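Local coordinates for protein transcriptional regulator, MarR family (Silicibacter pomeroyi DSS-3, PDB 3BOQ) that probably acts as a DNA-binding transcription factor, reading its target DNA through a winged helix-turn-helix as other MarR-family regulators do, at residues G81-N84 against R85-D89. Numbering follows the deposited sequence.
Sequences GLVN and RLIKD
The guanidinium of R85 lies flat against the backbone one turn earlier in helix 79-88: over one face sit G81 O and the CA of L82, the latter 3.5 Å above its plane, and both lie offset toward the rim of the group. Beside it, CD1 of L82 comes within 3.4 Å of R85 NH2, the two side chains crossing at about a right angle. The bend at chi3 (-70°) folds the arginine back past the first turn, so that NH2 reaches G77 O, just ahead of the helix, and donates a hydrogen bond to it. G81 O accepts from R85 N at 3.2 Å, whereas NH1, though near, is badly angled for a bond.

The same i to i+4 ladder continues through L86 N to L82 O and K88 N to N84 O, and another rung joins I87 N to V83 O at 2.9 Å. On the apolar side, V83 CG1 meets I87 CD1 at 3.8 Å, while L82 CG and L86 CD1 are looser at 4.5 Å. Helix 79-88 follows helix 65-71 as the probable recognition helix of the MarR winged helix-turn-helix.

Chemically, the helix is two-sided: L82 and L86 pack it on A52 of helix 47-58 and V83 on M65 and L68 of helix 65-71, with I87 against the loop residues V92 and F104, while the arginine's cationic group is held by the one bond from NH2 to G77 O, which probably restrains its swing; the nearby carbonyl oxygens of G77 and G81 probably offset part of its positive charge.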
ATOM      1  N   GLY B  81      14.806  -8.068  -9.963  1.00 56.77           N
ATOM      2  CA  GLY B  81      14.483  -9.285  -9.219  1.00 55.99           C
ATOM      3  C   GLY B  81      13.050  -9.739  -9.426  1.00 55.49           C
ATOM      4  O   GLY B  81      12.770 -10.934  -9.443  1.00 55.41           O
ATOM      5  N   LEU B  82      12.146  -8.783  -9.588  1.00 55.05           N
ATOM      6  CA  LEU B  82      10.772  -9.069  -9.987  1.00 55.10           C
ATOM      7  C   LEU B  82      10.716  -9.620 -11.429  1.00 54.51           C
ATOM      8  O   LEU B  82      10.087 -10.644 -11.679  1.00 54.84           O
ATOM      9  CB  LEU B  82       9.894  -7.818  -9.842  1.00 55.18           C
ATOM     10  CG  LEU B  82       8.461  -7.991 -10.356  1.00 57.02           C
ATOM     11  CD1 LEU B  82       7.668  -8.980  -9.480  1.00 57.98           C
ATOM     12  CD2 LEU B  82       7.769  -6.655 -10.424  1.00 57.25           C
ATOM     13  N   VAL B  83      11.391  -8.941 -12.357  1.00 53.96           N
ATOM     14  CA  VAL B  83      11.549  -9.382 -13.747  1.00 52.84           C
ATOM     15  C   VAL B  83      12.248 -10.764 -13.850  1.00 52.82           C
ATOM     16  O   VAL B  83      11.806 -11.636 -14.610  1.00 51.53           O
ATOM     17  CB  VAL B  83      12.265  -8.282 -14.584  1.00 52.97           C
ATOM     18  CG1 VAL B  83      12.678  -8.790 -15.968  1.00 50.78           C
ATOM     19  CG2 VAL B  83      11.362  -7.066 -14.692  1.00 50.88           C
ATOM     20  N   ASN B  84      13.299 -10.966 -13.050  1.00 52.84           N
ATOM     21  CA  ASN B  84      13.925 -12.290 -12.923  1.00 53.49           C
ATOM     22  C   ASN B  84      12.960 -13.430 -12.555  1.00 53.75           C
ATOM     23  O   ASN B  84      13.065 -14.493 -13.126  1.00 53.25           O
ATOM     24  CB  ASN B  84      15.103 -12.279 -11.946  1.00 53.24           C
ATOM     25  CG  ASN B  84      16.312 -11.534 -12.486  1.00 54.21           C
ATOM     26  OD1 ASN B  84      16.409 -11.254 -13.689  1.00 54.41           O
ATOM     27  ND2 ASN B  84      17.247 -11.199 -11.586  1.00 53.71           N
ATOM     28  N   ARG B  85      12.046 -13.213 -11.603  1.00 54.66           N
ATOM     29  CA  ARG B  85      11.042 -14.233 -11.240  1.00 56.20           C
ATOM     30  C   ARG B  85      10.103 -14.517 -12.415  1.00 55.84           C
ATOM     31  O   ARG B  85       9.784 -15.683 -12.679  1.00 56.34           O
ATOM     32  CB  ARG B  85      10.210 -13.817 -10.024  1.00 55.98           C
ATOM     33  CG  ARG B  85      10.945 -13.818  -8.692  1.00 58.04           C
ATOM     34  CD  ARG B  85       9.977 -13.549  -7.512  1.00 59.15           C
ATOM     35  NE  ARG B  85       9.441 -12.177  -7.429  1.00 64.57           N
ATOM     36  CZ  ARG B  85      10.088 -11.137  -6.888  1.00 65.82           C
ATOM     37  NH1 ARG B  85      11.316 -11.277  -6.394  1.00 65.98           N
ATOM     38  NH2 ARG B  85       9.512  -9.940  -6.848  1.00 67.24           N
ATOM     39  N   LEU B  86       9.704 -13.454 -13.124  1.00 55.45           N
ATOM     40  CA  LEU B  86       8.808 -13.527 -14.301  1.00 55.52           C
ATOM     41  C   LEU B  86       9.391 -14.242 -15.509  1.00 55.34           C
ATOM     42  O   LEU B  86       8.664 -14.900 -16.260  1.00 55.40           O
ATOM     43  CB  LEU B  86       8.373 -12.130 -14.721  1.00 55.71           C
ATOM     44  CG  LEU B  86       7.449 -11.390 -13.755  1.00 55.19           C
ATOM     45  CD1 LEU B  86       7.358  -9.955 -14.207  1.00 54.84           C
ATOM     46  CD2 LEU B  86       6.074 -12.075 -13.762  1.00 54.84           C
ATOM     47  N   ILE B  87      10.696 -14.071 -15.701  1.00 55.44           N
ATOM     48  CA  ILE B  87      11.472 -14.783 -16.729  1.00 54.94           C
ATOM     49  C   ILE B  87      11.536 -16.277 -16.398  1.00 56.11           C
ATOM     50  O   ILE B  87      11.299 -17.106 -17.258  1.00 55.73           O
ATOM     51  CB  ILE B  87      12.906 -14.197 -16.906  1.00 54.44           C
ATOM     52  CG1 ILE B  87      12.858 -12.806 -17.550  1.00 53.13           C
ATOM     53  CG2 ILE B  87      13.726 -15.108 -17.761  1.00 54.16           C
ATOM     54  CD1 ILE B  87      14.125 -11.996 -17.445  1.00 52.82           C
ATOM     55  N   LYS B  88      11.841 -16.599 -15.143  1.00 57.51           N
ATOM     56  CA  LYS B  88      11.881 -17.982 -14.646  1.00 59.36           C
ATOM     57  C   LYS B  88      10.494 -18.686 -14.718  1.00 59.34           C
ATOM     58  O   LYS B  88      10.385 -19.861 -15.038  1.00 59.46           O
ATOM     59  CB  LYS B  88      12.510 -17.995 -13.237  1.00 59.53           C
ATOM     60  CG  LYS B  88      12.323 -19.273 -12.405  1.00 61.64           C
ATOM     61  CD  LYS B  88      13.468 -19.461 -11.387  1.00 61.46           C
ATOM     62  CE  LYS B  88      13.175 -20.593 -10.380  1.00 62.84           C
ATOM     63  NZ  LYS B  88      14.005 -21.824 -10.584  1.00 63.61           N
ATOM     64  N   ASP B  89       9.441 -17.937 -14.454  1.00 60.31           N
ATOM     65  CA  ASP B  89       8.068 -18.378 -14.647  1.00 61.07           C
ATOM     66  C   ASP B  89       7.647 -18.565 -16.120  1.00 60.64           C
ATOM     67  O   ASP B  89       6.527 -19.005 -16.389  1.00 60.64           O
ATOM     68  CB  ASP B  89       7.145 -17.322 -14.038  1.00 61.42           C
ATOM     69  CG  ASP B  89       7.061 -17.422 -12.532  1.00 64.85           C
ATOM     70  OD1 ASP B  89       7.724 -18.323 -11.946  1.00 66.03           O
ATOM     71  OD2 ASP B  89       6.313 -16.603 -11.942  1.00 68.54           O
TER